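Local coordinates for protein chloramphenicol acetyltransferase (Bacteroides thetaiotaomicron, PDB 2I9D) that probably acetylates a hydroxyl of chloramphenicol with acetyl-CoA as the donor, working as a trimer of identical subunits, at residues Phe53-Tyr58 and Asn109-Phe114; Ala59-Ala64 and Phe105-Asp110; Leu148-Pro153 and Leu174-Lys179; Leu155-Ile160 and Val188-Met193. All blocks are in the same frame, centred on the assembly; numbering follows the deposited sequence.

Contact 1: Phe53-Tyr58 and Asn109-Phe114; sequences FLHYLY and NDFDTF
An aromatic cluster of His55, Tyr58, Phe111 and Phe114 joins helix 52-66 to the first turn of helix 111-124. Phe111 presents its rim to two faces. Its CZ stands over the centre of the His55 ring, 3.4 Å from His55 NE2, in an edge-to-face pair with planes 54° apart. Phe111 CD1 meets the face of Tyr58, 3.5 Å from Tyr58 CD2, and that edge-to-face pair is offset. In the fold, helix 52-66 lies between helix 111-124 and the central mixed sheet, where Phe53 and Tyr56 rest on strand residue Ala151. A chi1 of 179° sends Tyr58 CG toward helix 111-124; its CD1 lies over one face of Phe114, toward the rim, 3.6 Å from Phe114 CG. The edge of Phe114 receives Leu57, whose CD2 is 4.3 Å from Phe114 CZ. Tyr58 OH, which is hydrogen-bonded to Arg62, sits 2.9 Å from Asn109 O. Asp110 is the N-cap of helix 111-124: its OD2 accepts from Thr113 N, above the carboxylate plane.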
loop_
_atom_site.group_PDB
_atom_site.type_symbol
_atom_site.label_atom_id
_atom_site.label_comp_id
_atom_site.label_asym_id
_atom_site.label_seq_id
_atom_site.Cartn_x
_atom_site.Cartn_y
_atom_site.Cartn_z
ATOM N N PHE A 53 -15.378 -8.338 -16.096
ATOM C CA PHE A 53 -14.682 -9.030 -14.990
ATOM C C PHE A 53 -13.851 -10.257 -15.436
ATOM O O PHE A 53 -12.687 -10.410 -15.066
ATOM C CB PHE A 53 -15.688 -9.393 -13.874
ATOM C CG PHE A 53 -15.135 -10.332 -12.850
ATOM C CD1 PHE A 53 -14.205 -9.883 -11.889
ATOM C CD2 PHE A 53 -15.507 -11.677 -12.847
ATOM C CE1 PHE A 53 -13.675 -10.763 -10.937
ATOM C CE2 PHE A 53 -14.991 -12.554 -11.889
ATOM C CZ PHE A 53 -14.062 -12.095 -10.938
ATOM N N LEU A 54 -14.448 -11.113 -16.263
ATOM C CA LEU A 54 -13.775 -12.298 -16.765
ATOM C C LEU A 54 -12.698 -11.976 -17.785
ATOM O O LEU A 54 -11.725 -12.734 -17.919
ATOM C CB LEU A 54 -14.795 -13.326 -17.317
ATOM C CG LEU A 54 -15.683 -13.953 -16.223
ATOM C CD1 LEU A 54 -16.820 -14.787 -16.830
ATOM C CD2 LEU A 54 -14.848 -14.755 -15.211
ATOM N N HIS A 55 -12.850 -10.854 -18.488
ATOM C CA HIS A 55 -11.797 -10.389 -19.399
ATOM C C HIS A 55 -10.514 -9.980 -18.663
ATOM O O HIS A 55 -9.436 -10.375 -19.060
ATOM C CB HIS A 55 -12.290 -9.241 -20.289
ATOM C CG HIS A 55 -13.030 -9.691 -21.506
ATOM N ND1 HIS A 55 -12.509 -9.573 -22.785
ATOM C CD2 HIS A 55 -14.256 -10.255 -21.648
ATOM C CE1 HIS A 55 -13.382 -10.046 -23.656
ATOM N NE2 HIS A 55 -14.448 -10.466 -22.993
ATOM N N TYR A 56 -10.622 -9.182 -17.601
ATOM C CA TYR A 56 -9.417 -8.832 -16.844
ATOM C C TYR A 56 -8.933 -9.937 -15.913
ATOM O O TYR A 56 -7.734 -10.039 -15.656
ATOM C CB TYR A 56 -9.494 -7.451 -16.166
ATOM C CG TYR A 56 -10.484 -7.253 -15.035
ATOM C CD1 TYR A 56 -10.282 -7.841 -13.761
ATOM C CD2 TYR A 56 -11.578 -6.410 -15.204
ATOM C CE1 TYR A 56 -11.191 -7.612 -12.708
ATOM C CE2 TYR A 56 -12.486 -6.176 -14.158
ATOM C CZ TYR A 56 -12.280 -6.767 -12.926
ATOM O OH TYR A 56 -13.180 -6.522 -11.921
ATOM N N LEU A 57 -9.854 -10.797 -15.475
ATOM C CA LEU A 57 -9.478 -11.958 -14.680
ATOM C C LEU A 57 -8.580 -12.870 -15.516
ATOM O O LEU A 57 -7.528 -13.356 -15.044
ATOM C CB LEU A 57 -10.719 -12.703 -14.160
ATOM C CG LEU A 57 -10.489 -13.698 -13.010
ATOM C CD1 LEU A 57 -10.166 -12.920 -11.729
ATOM C CD2 LEU A 57 -11.721 -14.619 -12.765
ATOM N N TYR A 58 -8.982 -13.083 -16.763
ATOM C CA TYR A 58 -8.171 -13.858 -17.686
ATOM C C TYR A 58 -6.794 -13.226 -17.927
ATOM O O TYR A 58 -5.763 -13.920 -17.867
ATOM C CB TYR A 58 -8.895 -14.050 -19.028
ATOM C CG TYR A 58 -8.054 -14.822 -20.007
ATOM C CD1 TYR A 58 -7.813 -16.173 -19.811
ATOM C CD2 TYR A 58 -7.449 -14.195 -21.089
ATOM C CE1 TYR A 58 -7.024 -16.905 -20.684
ATOM C CE2 TYR A 58 -6.651 -14.924 -21.986
ATOM C CZ TYR A 58 -6.445 -16.284 -21.760
ATOM O OH TYR A 58 -5.671 -17.041 -22.616
ATOM N N ASN A 109 -5.491 -21.713 -21.981
ATOM C CA ASN A 109 -4.737 -20.802 -22.871
ATOM C C ASN A 109 -5.605 -20.149 -23.967
ATOM O O ASN A 109 -5.232 -19.119 -24.551
ATOM C CB ASN A 109 -3.489 -21.486 -23.443
ATOM C CG ASN A 109 -2.547 -20.515 -24.186
ATOM O OD1 ASN A 109 -2.757 -19.284 -24.219
ATOM N ND2 ASN A 109 -1.488 -21.082 -24.792
ATOM N N ASP A 110 -6.775 -20.728 -24.208
ATOM C CA ASP A 110 -7.734 -20.171 -25.150
ATOM C C ASP A 110 -8.822 -19.391 -24.395
ATOM O O ASP A 110 -9.575 -19.967 -23.604
ATOM C CB ASP A 110 -8.331 -21.303 -26.011
ATOM C CG ASP A 110 -9.606 -20.889 -26.734
ATOM O OD1 ASP A 110 -9.592 -19.848 -27.431
ATOM O OD2 ASP A 110 -10.629 -21.597 -26.597
ATOM N N PHE A 111 -8.909 -18.087 -24.645
ATOM C CA PHE A 111 -9.873 -17.251 -23.925
ATOM C C PHE A 111 -11.322 -17.755 -23.924
ATOM O O PHE A 111 -11.966 -17.750 -22.882
ATOM C CB PHE A 111 -9.831 -15.784 -24.383
ATOM C CG PHE A 111 -10.868 -14.928 -23.717
ATOM C CD1 PHE A 111 -10.708 -14.527 -22.398
ATOM C CD2 PHE A 111 -12.033 -14.563 -24.392
ATOM C CE1 PHE A 111 -11.665 -13.742 -21.772
ATOM C CE2 PHE A 111 -13.016 -13.779 -23.768
ATOM C CZ PHE A 111 -12.825 -13.364 -22.463
ATOM N N ASP A 112 -11.833 -18.164 -25.086
ATOM C CA ASP A 112 -13.217 -18.625 -25.208
ATOM C C ASP A 112 -13.505 -19.813 -24.303
ATOM O O ASP A 112 -14.574 -19.894 -23.700
ATOM C CB ASP A 112 -13.561 -18.991 -26.656
ATOM C CG ASP A 112 -13.400 -17.825 -27.613
ATOM O OD1 ASP A 112 -13.379 -16.663 -27.157
ATOM O OD2 ASP A 112 -13.304 -18.073 -28.840
ATOM N N THR A 113 -12.549 -20.730 -24.226
ATOM C CA THR A 113 -12.639 -21.900 -23.356
ATOM C C THR A 113 -12.634 -21.465 -21.892
ATOM O O THR A 113 -13.490 -21.908 -21.108
ATOM C CB THR A 113 -11.461 -22.885 -23.610
ATOM O OG1 THR A 113 -11.485 -23.310 -24.967
ATOM C CG2 THR A 113 -11.547 -24.116 -22.709
ATOM N N PHE A 114 -11.679 -20.603 -21.534
ATOM C CA PHE A 114 -11.628 -20.046 -20.178
ATOM C C PHE A 114 -12.930 -19.323 -19.852
ATOM O O PHE A 114 -13.539 -19.578 -18.818
ATOM C CB PHE A 114 -10.419 -19.109 -19.969
ATOM C CG PHE A 114 -10.466 -18.356 -18.656
ATOM C CD1 PHE A 114 -9.917 -18.908 -17.492
ATOM C CD2 PHE A 114 -11.098 -17.118 -18.568
ATOM C CE1 PHE A 114 -9.982 -18.225 -16.269
ATOM C CE2 PHE A 114 -11.156 -16.432 -17.359
ATOM C CZ PHE A 114 -10.604 -16.983 -16.207
#

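Contact 2: Ala59-Ala64 and Phe105-Asp110; sequences AVLRAA and FPYHND
Leu61 and Tyr107 pass side by side, pointing opposite ways, with Leu61 CD2 3.7 Å from Tyr107 CB. Tyr107 has its CG anti to the backbone N (chi1 180°), which puts CG toward helix 52-66. The ring then passes from Leu61 to Arg62: Tyr107 CD1 is 3.9 Å from Leu61 CG, and Tyr107 CE1 is 3.7 Å from Arg62 CA. At its far end the phenol oxygen meets an aliphatic chain, Tyr107 OH lying 3.4 Å from Arg62 CG. Segment 105-110 carries the chain out of strand 100-105, an outer strand of the mixed sheet within the subunit, through a loop to the N-cap of helix 111-124, and Tyr107 N is held by Asp87 OD1. An alanine in place of Tyr107 would keep CB against Leu61 but would probably leave the first carbons of the Arg62 side chain without the ring that packs against them on this side and open a gap between helix and loop. Arg62 runs extended from CG to NE, with CG anti to the backbone N (chi1 -179°). Asn109 OD1 lies over the centre of one face of the guanidinium, 3.9 Å from Arg62 CZ, the amide plane turned 83° from it. Arg62 NE forms a salt bridge with Glu66 OE2 of the same helix.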
loop_
_atom_site.group_PDB
_atom_site.type_symbol
_atom_site.label_atom_id
_atom_site.label_comp_id
_atom_site.label_asym_id
_atom_site.label_seq_id
_atom_site.Cartn_x
_atom_site.Cartn_y
_atom_site.Cartn_z
ATOM N N ALA A 59 -6.797 -11.920 -18.214
ATOM C CA ALA A 59 -5.561 -11.165 -18.473
ATOM C C ALA A 59 -4.557 -11.363 -17.351
ATOM O O ALA A 59 -3.375 -11.620 -17.601
ATOM C CB ALA A 59 -5.864 -9.682 -18.669
ATOM N N VAL A 60 -5.037 -11.250 -16.111
ATOM C CA VAL A 60 -4.182 -11.378 -14.942
ATOM C C VAL A 60 -3.682 -12.827 -14.805
ATOM O O VAL A 60 -2.489 -13.061 -14.551
ATOM C CB VAL A 60 -4.926 -10.894 -13.650
ATOM C CG1 VAL A 60 -4.246 -11.428 -12.363
ATOM C CG2 VAL A 60 -5.032 -9.387 -13.621
ATOM N N LEU A 61 -4.598 -13.787 -14.969
ATOM C CA LEU A 61 -4.268 -15.216 -14.790
ATOM C C LEU A 61 -3.252 -15.688 -15.850
ATOM O O LEU A 61 -2.302 -16.442 -15.535
ATOM C CB LEU A 61 -5.529 -16.093 -14.815
ATOM C CG LEU A 61 -5.373 -17.578 -14.453
ATOM C CD1 LEU A 61 -4.795 -17.760 -13.051
ATOM C CD2 LEU A 61 -6.685 -18.284 -14.569
ATOM N N ARG A 62 -3.457 -15.219 -17.082
ATOM C CA ARG A 62 -2.572 -15.515 -18.197
ATOM C C ARG A 62 -1.172 -14.953 -17.989
ATOM O O ARG A 62 -0.198 -15.654 -18.234
ATOM C CB ARG A 62 -3.163 -15.020 -19.519
ATOM C CG ARG A 62 -2.270 -15.326 -20.752
ATOM C CD ARG A 62 -3.067 -15.360 -22.053
ATOM N NE ARG A 62 -2.200 -15.358 -23.231
ATOM C CZ ARG A 62 -2.643 -15.351 -24.490
ATOM N NH1 ARG A 62 -3.958 -15.353 -24.739
ATOM N NH2 ARG A 62 -1.773 -15.336 -25.503
ATOM N N ALA A 63 -1.064 -13.706 -17.531
ATOM C CA ALA A 63 0.251 -13.112 -17.220
ATOM C C ALA A 63 1.041 -13.883 -16.148
ATOM O O ALA A 63 2.267 -14.006 -16.231
ATOM C CB ALA A 63 0.099 -11.640 -16.837
ATOM N N ALA A 64 0.329 -14.417 -15.155
ATOM C CA ALA A 64 0.950 -15.154 -14.043
ATOM C C ALA A 64 1.470 -16.508 -14.530
ATOM O O ALA A 64 2.515 -17.007 -14.083
ATOM C CB ALA A 64 -0.050 -15.341 -12.912
ATOM N N PHE A 105 -11.216 -20.999 -10.571
ATOM C CA PHE A 105 -11.372 -20.943 -12.022
ATOM C C PHE A 105 -10.113 -21.533 -12.652
ATOM O O PHE A 105 -9.009 -21.053 -12.390
ATOM C CB PHE A 105 -11.588 -19.495 -12.534
ATOM C CG PHE A 105 -12.784 -18.815 -11.937
ATOM C CD1 PHE A 105 -14.027 -18.863 -12.585
ATOM C CD2 PHE A 105 -12.683 -18.147 -10.702
ATOM C CE1 PHE A 105 -15.161 -18.244 -12.026
ATOM C CE2 PHE A 105 -13.805 -17.537 -10.133
ATOM C CZ PHE A 105 -15.042 -17.569 -10.796
ATOM N N PRO A 106 -10.268 -22.595 -13.461
ATOM C CA PRO A 106 -9.071 -23.164 -14.107
ATOM C C PRO A 106 -8.561 -22.272 -15.230
ATOM O O PRO A 106 -9.353 -21.672 -15.961
ATOM C CB PRO A 106 -9.572 -24.512 -14.669
ATOM C CG PRO A 106 -11.066 -24.272 -14.933
ATOM C CD PRO A 106 -11.501 -23.340 -13.784
ATOM N N TYR A 107 -7.248 -22.172 -15.352
ATOM C CA TYR A 107 -6.670 -21.528 -16.518
ATOM C C TYR A 107 -6.820 -22.364 -17.824
ATOM O O TYR A 107 -6.604 -23.577 -17.839
ATOM C CB TYR A 107 -5.208 -21.181 -16.255
ATOM C CG TYR A 107 -4.517 -20.508 -17.416
ATOM C CD1 TYR A 107 -4.948 -19.262 -17.897
ATOM C CD2 TYR A 107 -3.422 -21.107 -18.025
ATOM C CE1 TYR A 107 -4.306 -18.652 -18.948
ATOM C CE2 TYR A 107 -2.768 -20.497 -19.078
ATOM C CZ TYR A 107 -3.212 -19.287 -19.539
ATOM O OH TYR A 107 -2.546 -18.712 -20.600
ATOM N N HIS A 108 -7.200 -21.694 -18.907
ATOM C CA HIS A 108 -7.125 -22.269 -20.250
ATOM C C HIS A 108 -6.412 -21.251 -21.131
ATOM O O HIS A 108 -6.707 -20.049 -21.041
ATOM C CB HIS A 108 -8.526 -22.554 -20.815
ATOM C CG HIS A 108 -9.326 -23.523 -19.998
ATOM N ND1 HIS A 108 -8.983 -24.854 -19.872
ATOM C CD2 HIS A 108 -10.458 -23.356 -19.268
ATOM C CE1 HIS A 108 -9.860 -25.462 -19.091
ATOM N NE2 HIS A 108 -10.767 -24.577 -18.715
ATOM N N ASN A 109 -5.491 -21.713 -21.981
ATOM C CA ASN A 109 -4.737 -20.802 -22.871
ATOM C C ASN A 109 -5.605 -20.149 -23.967
ATOM O O ASN A 109 -5.232 -19.119 -24.551
ATOM C CB ASN A 109 -3.489 -21.486 -23.443
ATOM C CG ASN A 109 -2.547 -20.515 -24.186
ATOM O OD1 ASN A 109 -2.757 -19.284 -24.219
ATOM N ND2 ASN A 109 -1.488 -21.082 -24.792
ATOM N N ASP A 110 -6.775 -20.728 -24.208
ATOM C CA ASP A 110 -7.734 -20.171 -25.150
ATOM C C ASP A 110 -8.822 -19.391 -24.395
ATOM O O ASP A 110 -9.575 -19.967 -23.604
ATOM C CB ASP A 110 -8.331 -21.303 -26.011
ATOM C CG ASP A 110 -9.606 -20.889 -26.734
ATOM O OD1 ASP A 110 -9.592 -19.848 -27.431
ATOM O OD2 ASP A 110 -10.629 -21.597 -26.597
#

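Contact 3: Leu148-Pro153 and Leu174-Lys179; sequences LLSATP and LLNAGK
Leu148 and Leu174 begin a parallel pairing in which the strands keep register residue for residue. Leu148 O receives Leu175 N at 2.7 Å, while Leu148 CB touches Leu174 CD2 on one face of the sheet. Leu149 points to the other face, with CD1 against Leu175 CB and CD2 3.9 Å from Ala177 CB; its CA-H also leans on Leu175 O. Ser150 bonds both ways: its N donates to Leu175 O at 2.9 Å, and its O accepts from Ala177 N at 3.0 Å. Ala151 lies opposite Ala177, the pair bracketed by the bonds of Ser150 and Thr152. Thr152 N donates to Ala177 O at 2.8 Å, and Thr152 OG1 adds a weak bond to the same oxygen. Past Thr152, Pro153 O sits 3.2 Å from Lys179 CG. The face carrying Leu149, Ala151, Leu175 and Ala177 lies under helix 52-66, with Tyr56, Leu57 and Val60 on it. Strand 87-93 flanks strand 146-151, and strand 186-196 flanks strand 174-183.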
loop_
_atom_site.group_PDB
_atom_site.type_symbol
_atom_site.label_atom_id
_atom_site.label_comp_id
_atom_site.label_asym_id
_atom_site.label_seq_id
_atom_site.Cartn_x
_atom_site.Cartn_y
_atom_site.Cartn_z
ATOM N N LEU A 148 -4.998 -15.226 -6.385
ATOM C CA LEU A 148 -6.344 -14.854 -5.917
ATOM C C LEU A 148 -6.555 -13.392 -6.209
ATOM O O LEU A 148 -5.689 -12.569 -5.902
ATOM C CB LEU A 148 -6.550 -15.138 -4.413
ATOM C CG LEU A 148 -7.921 -14.705 -3.838
ATOM C CD1 LEU A 148 -8.368 -15.616 -2.689
ATOM C CD2 LEU A 148 -7.913 -13.199 -3.399
ATOM N N LEU A 149 -7.695 -13.084 -6.815
ATOM C CA LEU A 149 -7.978 -11.721 -7.176
ATOM C C LEU A 149 -9.337 -11.352 -6.634
ATOM O O LEU A 149 -10.322 -12.080 -6.813
ATOM C CB LEU A 149 -7.861 -11.470 -8.696
ATOM C CG LEU A 149 -8.094 -10.014 -9.151
ATOM C CD1 LEU A 149 -7.271 -9.685 -10.383
ATOM C CD2 LEU A 149 -9.602 -9.753 -9.438
ATOM N N SER A 150 -9.372 -10.217 -5.958
ATOM C CA SER A 150 -10.598 -9.691 -5.386
ATOM C C SER A 150 -10.997 -8.393 -6.129
ATOM O O SER A 150 -10.193 -7.479 -6.221
ATOM C CB SER A 150 -10.385 -9.463 -3.887
ATOM O OG SER A 150 -11.435 -8.667 -3.389
ATOM N N ALA A 151 -12.217 -8.340 -6.687
ATOM C CA ALA A 151 -12.676 -7.157 -7.438
ATOM C C ALA A 151 -13.426 -6.168 -6.575
ATOM O O ALA A 151 -14.275 -6.568 -5.780
ATOM C CB ALA A 151 -13.552 -7.554 -8.631
ATOM N N THR A 152 -13.133 -4.875 -6.740
ATOM C CA THR A 152 -13.974 -3.855 -6.166
ATOM C C THR A 152 -14.306 -2.897 -7.281
ATOM O O THR A 152 -13.662 -1.837 -7.402
ATOM C CB THR A 152 -13.364 -3.129 -4.887
ATOM O OG1 THR A 152 -12.230 -2.355 -5.257
ATOM C CG2 THR A 152 -12.915 -4.125 -3.917
ATOM N N PRO A 153 -15.315 -3.265 -8.106
ATOM C CA PRO A 153 -15.577 -2.579 -9.361
ATOM C C PRO A 153 -16.108 -1.176 -9.214
ATOM O O PRO A 153 -16.095 -0.442 -10.200
ATOM C CB PRO A 153 -16.604 -3.487 -10.066
ATOM C CG PRO A 153 -17.324 -4.178 -8.935
ATOM C CD PRO A 153 -16.247 -4.399 -7.897
ATOM N N LEU A 174 -1.750 -12.458 -3.827
ATOM C CA LEU A 174 -3.044 -11.872 -3.569
ATOM C C LEU A 174 -3.141 -10.573 -4.395
ATOM O O LEU A 174 -2.228 -9.760 -4.388
ATOM C CB LEU A 174 -3.175 -11.566 -2.058
ATOM C CG LEU A 174 -3.282 -12.735 -1.055
ATOM C CD1 LEU A 174 -3.595 -12.264 0.377
ATOM C CD2 LEU A 174 -4.348 -13.764 -1.545
ATOM N N LEU A 175 -4.243 -10.407 -5.120
ATOM C CA LEU A 175 -4.426 -9.265 -6.019
ATOM C C LEU A 175 -5.778 -8.621 -5.764
ATOM O O LEU A 175 -6.691 -9.255 -5.210
ATOM C CB LEU A 175 -4.337 -9.657 -7.510
ATOM C CG LEU A 175 -2.985 -10.126 -8.063
ATOM C CD1 LEU A 175 -2.827 -11.664 -7.984
ATOM C CD2 LEU A 175 -2.811 -9.641 -9.481
ATOM N N ASN A 176 -5.870 -7.359 -6.164
ATOM C CA ASN A 176 -7.064 -6.559 -6.091
ATOM C C ASN A 176 -7.208 -5.785 -7.372
ATOM O O ASN A 176 -6.222 -5.188 -7.850
ATOM C CB ASN A 176 -6.931 -5.546 -4.975
ATOM C CG ASN A 176 -6.852 -6.196 -3.616
ATOM O OD1 ASN A 176 -7.879 -6.504 -3.008
ATOM N ND2 ASN A 176 -5.636 -6.379 -3.116
ATOM N N ALA A 177 -8.427 -5.765 -7.904
ATOM C CA ALA A 177 -8.753 -4.991 -9.090
ATOM C C ALA A 177 -9.740 -3.919 -8.634
ATOM O O ALA A 177 -10.563 -4.166 -7.743
ATOM C CB ALA A 177 -9.359 -5.883 -10.142
ATOM N N GLY A 178 -9.638 -2.731 -9.203
ATOM C CA GLY A 178 -10.542 -1.651 -8.836
ATOM C C GLY A 178 -11.340 -1.162 -10.007
ATOM O O GLY A 178 -11.315 -1.769 -11.078
ATOM N N LYS A 179 -12.016 -0.045 -9.807
ATOM C CA LYS A 179 -12.876 0.587 -10.814
ATOM C C LYS A 179 -12.154 1.041 -12.101
ATOM O O LYS A 179 -11.057 1.627 -12.032
ATOM C CB LYS A 179 -13.574 1.802 -10.180
ATOM C CG LYS A 179 -14.748 2.309 -10.948
ATOM C CD LYS A 179 -15.309 3.542 -10.270
ATOM C CE LYS A 179 -16.420 4.158 -11.098
ATOM N NZ LYS A 179 -16.947 5.389 -10.417
#

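Contact 4: Leu155-Ile160 and Val188-Met193; sequences LYFTSI and VMPIAM
This buried apolar contact lays the loop leading into strand 159-160 along one face of strand 186-196, the two running 18° apart, with Pro190 at its middle. Two rings meet that proline. Pro190 CG lies over the centre of the Tyr156 ring, 3.7 Å from the centroid, and over the centre of the Phe157 ring, 4.0 Å from its centroid, so both are CH-pi contacts. Tyr156 also brings CE1 to 3.4 Å from Pro190 CD, and its OH rests on Val188 CG2. An alanine in place of Tyr156 would remove the ring and would probably leave CG and CD of Pro190 uncovered on that side and Arg183 without its cation-pi partner. The other face of Phe157 is covered by Ile160 CD1, while Phe157 CE1 reaches Ala192 CB at 3.9 Å. Ile160 closes the row, its CB 4.0 Å from Ala192 CB. Beyond this layer comes a second subunit: Thr158 OG1 bonds Thr158 O of that subunit, and Ser159 and Ile160 join one of its strands in an antiparallel ladder. A sheet continued across the subunit interface in this way is characteristic of trimeric chloramphenicol acetyltransferases.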
loop_
_atom_site.group_PDB
_atom_site.type_symbol
_atom_site.label_atom_id
_atom_site.label_comp_id
_atom_site.label_asym_id
_atom_site.label_seq_id
_atom_site.Cartn_x
_atom_site.Cartn_y
_atom_site.Cartn_z
ATOM N N LEU A 155 -14.857 0.975 -6.797
ATOM C CA LEU A 155 -13.835 1.720 -6.090
ATOM C C LEU A 155 -12.552 1.866 -6.908
ATOM O O LEU A 155 -11.960 0.868 -7.329
ATOM C CB LEU A 155 -13.509 1.017 -4.764
ATOM C CG LEU A 155 -12.448 1.646 -3.840
ATOM C CD1 LEU A 155 -12.749 3.123 -3.561
ATOM C CD2 LEU A 155 -12.294 0.854 -2.531
ATOM N N TYR A 156 -12.133 3.115 -7.134
ATOM C CA TYR A 156 -10.801 3.394 -7.672
ATOM C C TYR A 156 -9.902 3.608 -6.454
ATOM O O TYR A 156 -10.253 4.356 -5.520
ATOM C CB TYR A 156 -10.777 4.616 -8.626
ATOM C CG TYR A 156 -9.552 4.592 -9.546
ATOM C CD1 TYR A 156 -9.615 3.986 -10.799
ATOM C CD2 TYR A 156 -8.318 5.114 -9.126
ATOM C CE1 TYR A 156 -8.484 3.923 -11.638
ATOM C CE2 TYR A 156 -7.170 5.044 -9.938
ATOM C CZ TYR A 156 -7.268 4.457 -11.201
ATOM O OH TYR A 156 -6.174 4.390 -12.031
ATOM N N PHE A 157 -8.778 2.899 -6.414
ATOM C CA PHE A 157 -7.836 3.032 -5.282
ATOM C C PHE A 157 -6.438 3.253 -5.861
ATOM O O PHE A 157 -6.168 2.844 -6.997
ATOM C CB PHE A 157 -7.865 1.781 -4.395
ATOM C CG PHE A 157 -7.693 0.469 -5.162
ATOM C CD1 PHE A 157 -6.414 0.028 -5.549
ATOM C CD2 PHE A 157 -8.808 -0.344 -5.476
ATOM C CE1 PHE A 157 -6.241 -1.184 -6.255
ATOM C CE2 PHE A 157 -8.642 -1.567 -6.183
ATOM C CZ PHE A 157 -7.348 -1.985 -6.565
ATOM N N THR A 158 -5.558 3.886 -5.087
ATOM C CA THR A 158 -4.179 4.040 -5.526
ATOM C C THR A 158 -3.246 3.076 -4.804
ATOM O O THR A 158 -2.076 2.930 -5.195
ATOM C CB THR A 158 -3.648 5.475 -5.319
ATOM O OG1 THR A 158 -4.019 5.932 -4.018
ATOM C CG2 THR A 158 -4.204 6.409 -6.363
ATOM N N SER A 159 -3.764 2.419 -3.762
ATOM C CA SER A 159 -3.007 1.482 -2.980
ATOM C C SER A 159 -3.927 0.494 -2.250
ATOM O O SER A 159 -4.908 0.896 -1.625
ATOM C CB SER A 159 -2.171 2.272 -1.971
ATOM O OG SER A 159 -1.511 1.420 -1.046
ATOM N N ILE A 160 -3.615 -0.799 -2.353
ATOM C CA ILE A 160 -4.102 -1.808 -1.410
ATOM C C ILE A 160 -2.900 -2.688 -1.056
ATOM O O ILE A 160 -2.230 -3.208 -1.935
ATOM C CB ILE A 160 -5.282 -2.675 -1.949
ATOM C CG1 ILE A 160 -6.541 -1.827 -2.132
ATOM C CG2 ILE A 160 -5.583 -3.838 -0.963
ATOM C CD1 ILE A 160 -7.728 -2.486 -2.825
ATOM N N VAL A 188 -8.785 3.292 -17.778
ATOM C CA VAL A 188 -7.733 2.682 -16.950
ATOM C C VAL A 188 -8.361 2.093 -15.662
ATOM O O VAL A 188 -9.401 2.578 -15.174
ATOM C CB VAL A 188 -6.638 3.725 -16.548
ATOM C CG1 VAL A 188 -5.921 4.296 -17.771
ATOM C CG2 VAL A 188 -7.256 4.878 -15.723
HETATM N N MSE A 189 -7.732 1.064 -15.107
HETATM C CA MSE A 189 -8.200 0.482 -13.853
HETATM C C MSE A 189 -6.983 0.207 -13.003
HETATM O O MSE A 189 -5.915 0.021 -13.583
HETATM C CB MSE A 189 -8.967 -0.806 -14.117
HETATM C CG MSE A 189 -8.178 -1.868 -14.836
HETATM SE SE MSE A 189 -9.285 -3.468 -15.164
HETATM C CE MSE A 189 -9.356 -4.117 -13.295
ATOM N N PRO A 190 -7.118 0.225 -11.643
ATOM C CA PRO A 190 -5.974 -0.125 -10.789
ATOM C C PRO A 190 -5.899 -1.622 -10.431
ATOM O O PRO A 190 -6.922 -2.300 -10.296
ATOM C CB PRO A 190 -6.181 0.754 -9.540
ATOM C CG PRO A 190 -7.695 0.982 -9.476
ATOM C CD PRO A 190 -8.288 0.609 -10.823
ATOM N N ILE A 191 -4.679 -2.135 -10.333
ATOM C CA ILE A 191 -4.446 -3.504 -9.907
ATOM C C ILE A 191 -3.309 -3.506 -8.903
ATOM O O ILE A 191 -2.214 -3.035 -9.189
ATOM C CB ILE A 191 -4.195 -4.472 -11.098
ATOM C CG1 ILE A 191 -5.373 -4.419 -12.113
ATOM C CG2 ILE A 191 -3.922 -5.916 -10.590
ATOM C CD1 ILE A 191 -5.186 -5.224 -13.369
ATOM N N ALA A 192 -3.620 -4.000 -7.706
ATOM C CA ALA A 192 -2.701 -4.131 -6.601
ATOM C C ALA A 192 -2.309 -5.610 -6.493
ATOM O O ALA A 192 -3.077 -6.504 -6.901
ATOM C CB ALA A 192 -3.370 -3.660 -5.322
HETATM N N MSE A 193 -1.118 -5.868 -5.959
HETATM C CA MSE A 193 -0.708 -7.226 -5.692
HETATM C C MSE A 193 0.347 -7.331 -4.598
HETATM O O MSE A 193 1.117 -6.412 -4.370
HETATM C CB MSE A 193 -0.252 -7.930 -6.980
HETATM C CG MSE A 193 1.007 -7.365 -7.607
HETATM SE SE MSE A 193 1.451 -8.161 -9.386
HETATM C CE MSE A 193 1.009 -10.074 -9.023
#

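Contacts 1 and 2 are two halves of one interface, their centres about 6 Å apart: both use helix 52-66, share Asn109 and Asp110, and meet where Tyr58 CE1 comes 3.2 Å from His108 O. Contacts 3 and 4 follow them in the chain, with alternating segments and centres about 8 Å apart. They are tied through neighbouring strands 174-183 and 186-196 of the mixed sheet. The centre of contact 3 is about 15 Å from those of contacts 1 and 2, which meet it through Tyr56, Leu57 and Val60. The order is therefore layered: helix 111-124 and its preceding loop, helix 52-66, the sheet, and finally the 155-160 loop, which borders the other subunits of the trimer.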